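Iron-regulated outer membrane protein (Neisseria meningitidis, PDB 4B7O) is a TonB-dependent outer membrane transporter that takes up iron, probably as a siderophore complex, through a plugged beta-barrel. Local coordinates at residues P302-Y315 against D327-D341. Numbering follows the deposited sequence.
Unlike the reference sequence in segment 302-315: Pro302 (reference Ser).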
# COMPACT_ATOMS: atom_id res chain seq x y z
N PRO A 302 -18.43 7.39 -17.86
CA PRO A 302 -17.53 8.54 -18.18
C PRO A 302 -16.09 8.10 -18.18
O PRO A 302 -15.73 7.15 -17.48
CB PRO A 302 -17.78 9.53 -17.02
CG PRO A 302 -18.16 8.64 -15.88
CD PRO A 302 -19.04 7.56 -16.54
N TYR A 303 -15.26 8.80 -18.94
CA TYR A 303 -13.87 8.46 -19.06
C TYR A 303 -13.12 9.10 -17.87
O TYR A 303 -13.37 10.26 -17.56
CB TYR A 303 -13.35 9.02 -20.38
CG TYR A 303 -11.85 8.95 -20.54
CD1 TYR A 303 -11.21 7.73 -20.84
CD2 TYR A 303 -11.08 10.08 -20.38
CE1 TYR A 303 -9.82 7.66 -20.99
CE2 TYR A 303 -9.69 10.02 -20.52
CZ TYR A 303 -9.08 8.82 -20.82
OH TYR A 303 -7.70 8.80 -20.94
N ARG A 304 -12.24 8.35 -17.22
CA ARG A 304 -11.55 8.85 -16.05
C ARG A 304 -10.05 8.69 -16.21
O ARG A 304 -9.61 7.76 -16.85
CB ARG A 304 -12.01 8.09 -14.82
CG ARG A 304 -11.35 8.58 -13.52
CD ARG A 304 -12.02 7.96 -12.32
NE ARG A 304 -13.46 8.16 -12.39
CZ ARG A 304 -14.37 7.34 -11.87
NH1 ARG A 304 -14.00 6.26 -11.20
NH2 ARG A 304 -15.66 7.59 -12.05
N GLU A 305 -9.26 9.59 -15.62
CA GLU A 305 -7.83 9.34 -15.52
C GLU A 305 -7.35 9.60 -14.12
O GLU A 305 -7.49 10.72 -13.61
CB GLU A 305 -7.03 10.21 -16.47
CG GLU A 305 -7.19 9.89 -17.95
CD GLU A 305 -6.44 10.88 -18.84
OE1 GLU A 305 -5.95 11.88 -18.29
OE2 GLU A 305 -6.32 10.65 -20.07
N THR A 306 -6.77 8.57 -13.51
CA THR A 306 -6.20 8.64 -12.18
C THR A 306 -4.67 8.49 -12.24
O THR A 306 -4.12 7.52 -12.79
CB THR A 306 -6.84 7.61 -11.25
OG1 THR A 306 -8.25 7.69 -11.41
CG2 THR A 306 -6.50 7.93 -9.78
N THR A 307 -3.98 9.45 -11.65
CA THR A 307 -2.55 9.57 -11.81
C THR A 307 -1.86 9.77 -10.47
O THR A 307 -2.34 10.52 -9.63
CB THR A 307 -2.22 10.77 -12.70
OG1 THR A 307 -3.02 10.68 -13.89
CG2 THR A 307 -0.74 10.79 -13.05
N GLN A 308 -0.75 9.08 -10.27
CA GLN A 308 0.13 9.34 -9.15
C GLN A 308 1.45 9.75 -9.75
O GLN A 308 1.98 9.05 -10.63
CB GLN A 308 0.31 8.07 -8.30
CG GLN A 308 1.06 8.31 -6.99
CD GLN A 308 1.02 7.11 -6.05
OE1 GLN A 308 0.20 7.05 -5.15
NE2 GLN A 308 1.90 6.13 -6.29
N SER A 309 2.00 10.86 -9.29
CA SER A 309 3.28 11.38 -9.78
C SER A 309 4.18 11.64 -8.63
O SER A 309 3.73 12.04 -7.58
CB SER A 309 3.09 12.71 -10.50
OG SER A 309 2.66 12.38 -11.78
N ASN A 310 5.47 11.50 -8.87
CA ASN A 310 6.45 11.66 -7.81
C ASN A 310 7.71 12.32 -8.33
O ASN A 310 8.34 11.82 -9.26
CB ASN A 310 6.79 10.27 -7.25
CG ASN A 310 7.37 10.33 -5.85
OD1 ASN A 310 7.32 11.39 -5.19
ND2 ASN A 310 7.91 9.20 -5.38
N THR A 311 8.09 13.44 -7.73
CA THR A 311 9.41 13.99 -7.99
C THR A 311 10.27 13.87 -6.74
O THR A 311 9.91 14.37 -5.66
CB THR A 311 9.30 15.47 -8.39
OG1 THR A 311 8.38 15.52 -9.46
CG2 THR A 311 10.62 15.98 -8.88
N ASN A 312 11.40 13.22 -6.87
CA ASN A 312 12.09 12.81 -5.66
C ASN A 312 13.52 13.15 -5.76
O ASN A 312 14.18 12.88 -6.80
CB ASN A 312 11.96 11.31 -5.37
CG ASN A 312 12.28 10.97 -3.88
OD1 ASN A 312 11.41 10.96 -3.01
ND2 ASN A 312 13.53 10.74 -3.60
N LEU A 313 14.02 13.75 -4.69
CA LEU A 313 15.44 13.95 -4.59
C LEU A 313 15.95 13.22 -3.39
O LEU A 313 15.44 13.43 -2.30
CB LEU A 313 15.72 15.43 -4.45
CG LEU A 313 17.17 15.90 -4.44
CD1 LEU A 313 17.86 15.65 -5.77
CD2 LEU A 313 17.16 17.39 -4.18
N ALA A 314 16.96 12.39 -3.56
CA ALA A 314 17.46 11.59 -2.41
C ALA A 314 18.94 11.70 -2.34
O ALA A 314 19.61 11.65 -3.37
CB ALA A 314 17.07 10.12 -2.50
N TYR A 315 19.42 11.91 -1.11
CA TYR A 315 20.85 12.03 -0.87
C TYR A 315 21.29 10.98 0.12
O TYR A 315 20.63 10.84 1.16
CB TYR A 315 21.18 13.40 -0.26
CG TYR A 315 22.58 13.48 0.33
CD1 TYR A 315 23.71 13.31 -0.48
CD2 TYR A 315 22.78 13.70 1.71
CE1 TYR A 315 24.99 13.37 0.05
CE2 TYR A 315 24.07 13.78 2.24
CZ TYR A 315 25.16 13.60 1.41
OH TYR A 315 26.44 13.64 1.92
N ASP A 327 20.88 9.76 5.48
CA ASP A 327 20.09 9.69 4.27
C ASP A 327 18.93 10.72 4.36
O ASP A 327 18.23 10.80 5.38
CB ASP A 327 19.67 8.24 3.97
CG ASP A 327 18.22 7.94 4.38
OD1 ASP A 327 17.72 8.50 5.39
OD2 ASP A 327 17.56 7.11 3.70
N ALA A 328 18.78 11.54 3.32
CA ALA A 328 17.66 12.49 3.28
C ALA A 328 16.91 12.36 2.00
O ALA A 328 17.48 12.07 0.97
CB ALA A 328 18.18 13.89 3.36
N ASN A 329 15.64 12.62 2.04
CA ASN A 329 14.97 12.83 0.79
C ASN A 329 14.03 14.04 0.79
O ASN A 329 13.62 14.55 1.87
CB ASN A 329 14.31 11.55 0.31
CG ASN A 329 13.05 11.23 1.06
OD1 ASN A 329 12.97 11.36 2.30
ND2 ASN A 329 12.01 10.79 0.29
N ALA A 330 13.71 14.51 -0.42
CA ALA A 330 12.69 15.53 -0.51
C ALA A 330 11.83 15.24 -1.71
O ALA A 330 12.33 14.93 -2.80
CB ALA A 330 13.34 16.90 -0.69
N TYR A 331 10.53 15.37 -1.55
CA TYR A 331 9.71 15.01 -2.61
C TYR A 331 8.43 15.83 -2.73
O TYR A 331 8.01 16.51 -1.79
CB TYR A 331 9.37 13.52 -2.44
CG TYR A 331 8.52 13.26 -1.25
CD1 TYR A 331 7.17 13.34 -1.34
CD2 TYR A 331 9.11 13.00 -0.01
CE1 TYR A 331 6.39 13.13 -0.21
CE2 TYR A 331 8.35 12.78 1.11
CZ TYR A 331 7.00 12.85 1.00
OH TYR A 331 6.26 12.61 2.11
N VAL A 332 7.77 15.64 -3.87
CA VAL A 332 6.44 16.21 -4.18
C VAL A 332 5.62 15.12 -4.80
O VAL A 332 5.96 14.56 -5.81
CB VAL A 332 6.57 17.33 -5.24
CG1 VAL A 332 5.24 18.00 -5.46
CG2 VAL A 332 7.66 18.33 -4.82
N LEU A 333 4.52 14.81 -4.20
CA LEU A 333 3.77 13.70 -4.64
C LEU A 333 2.42 14.26 -5.07
O LEU A 333 1.75 14.94 -4.29
CB LEU A 333 3.57 12.80 -3.45
CG LEU A 333 3.60 11.31 -3.69
CD1 LEU A 333 3.41 10.56 -2.37
CD2 LEU A 333 2.53 10.86 -4.68
N GLU A 334 2.02 13.99 -6.30
CA GLU A 334 0.74 14.46 -6.79
C GLU A 334 -0.14 13.29 -7.14
O GLU A 334 0.26 12.42 -7.87
CB GLU A 334 0.87 15.39 -8.02
CG GLU A 334 1.85 16.56 -7.83
CD GLU A 334 1.22 17.95 -7.53
OE1 GLU A 334 0.03 18.05 -7.10
OE2 GLU A 334 1.97 18.96 -7.70
N LYS A 335 -1.35 13.31 -6.61
CA LYS A 335 -2.40 12.39 -6.91
C LYS A 335 -3.42 13.29 -7.66
O LYS A 335 -3.77 14.35 -7.12
CB LYS A 335 -2.96 11.82 -5.59
CG LYS A 335 -3.86 10.58 -5.66
CD LYS A 335 -3.13 9.24 -5.30
CE LYS A 335 -3.65 8.45 -4.04
NZ LYS A 335 -5.04 7.83 -3.96
N LYS A 336 -3.86 12.89 -8.87
CA LYS A 336 -4.85 13.62 -9.73
C LYS A 336 -5.96 12.71 -10.19
O LYS A 336 -5.71 11.58 -10.61
CB LYS A 336 -4.24 14.19 -11.01
CG LYS A 336 -3.02 15.08 -10.78
CD LYS A 336 -2.41 15.58 -12.10
CE LYS A 336 -0.91 15.90 -11.98
NZ LYS A 336 -0.40 16.43 -13.28
N ARG A 337 -7.19 13.19 -10.09
CA ARG A 337 -8.31 12.50 -10.69
C ARG A 337 -8.90 13.44 -11.69
O ARG A 337 -9.23 14.60 -11.38
CB ARG A 337 -9.41 12.15 -9.68
CG ARG A 337 -10.66 11.56 -10.31
CD ARG A 337 -11.68 11.41 -9.22
NE ARG A 337 -13.00 10.92 -9.63
CZ ARG A 337 -13.93 11.64 -10.28
NH1 ARG A 337 -13.72 12.93 -10.65
NH2 ARG A 337 -15.08 11.05 -10.57
N TYR A 338 -9.10 12.93 -12.89
CA TYR A 338 -9.70 13.71 -13.93
C TYR A 338 -10.88 12.93 -14.43
O TYR A 338 -10.73 11.79 -14.92
CB TYR A 338 -8.70 13.95 -15.08
CG TYR A 338 -9.40 14.37 -16.35
CD1 TYR A 338 -9.92 15.67 -16.48
CD2 TYR A 338 -9.55 13.48 -17.42
CE1 TYR A 338 -10.58 16.05 -17.64
CE2 TYR A 338 -10.20 13.86 -18.58
CZ TYR A 338 -10.71 15.15 -18.70
OH TYR A 338 -11.34 15.55 -19.84
N SER A 339 -12.06 13.52 -14.29
CA SER A 339 -13.23 13.00 -14.99
C SER A 339 -13.53 13.84 -16.23
O SER A 339 -13.39 15.08 -16.20
CB SER A 339 -14.43 13.04 -14.10
OG SER A 339 -15.41 12.24 -14.66
N ALA A 340 -13.89 13.15 -17.32
CA ALA A 340 -14.39 13.80 -18.54
C ALA A 340 -15.74 14.48 -18.26
O ALA A 340 -15.96 15.60 -18.70
CB ALA A 340 -14.51 12.79 -19.68
N ASP A 341 -16.62 13.81 -17.51
CA ASP A 341 -17.92 14.36 -17.18
C ASP A 341 -18.41 13.79 -15.88
O ASP A 341 -18.75 12.59 -15.81
CB ASP A 341 -18.94 14.02 -18.28
CG ASP A 341 -20.26 14.83 -18.16
OD1 ASP A 341 -20.43 15.69 -17.25
OD2 ASP A 341 -21.15 14.61 -19.02
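Residues 303-315 and 327-339 pair as antiparallel strands, axes 4.7 Å apart at closest approach. Backbone hydrogen bonds run in reciprocal couples from Glu305 with Tyr338 to Tyr315 with Ala328, and Ala340 N to Tyr303 O (2.9 Å) extends the ladder past the strand end.

Polar side chains dominate the face bearing Arg304, Asn312 and Tyr331. Asn329 ND2 gives a weak bond to Asn312 OD1 (3.4 Å), an oxygen that also rests against Tyr331 CB (3.3 Å), while Asn329 OD1 accepts from Asn365 ND2 on strand 355-373; the Asn312 amide lies almost parallel to the Tyr331 ring plane (7°). Arg304, bent at chi3 (-53°), brings its buried NE, which has no polar partner, to 3.8 Å from Arg337 NH2; each arginine is salt-bridged to its own acid, Arg304 to Glu283 and Arg337 to Asp342. Apolar contact is slight here: Leu333 CD2 meets Gln308 CG at 3.7 Å.

On the other face, Tyr303 and Tyr338 touch at their ring edges, while Tyr303 OH approaches Glu305 OE2 at a doubtfully short 2.5 Å, OE2 lying in the Tyr303 ring plane.

The pair belongs to a transmembrane hairpin of the barrel wall, flanked by strands 264-276 and 355-373; Tyr331 touches Ala124 of the plug.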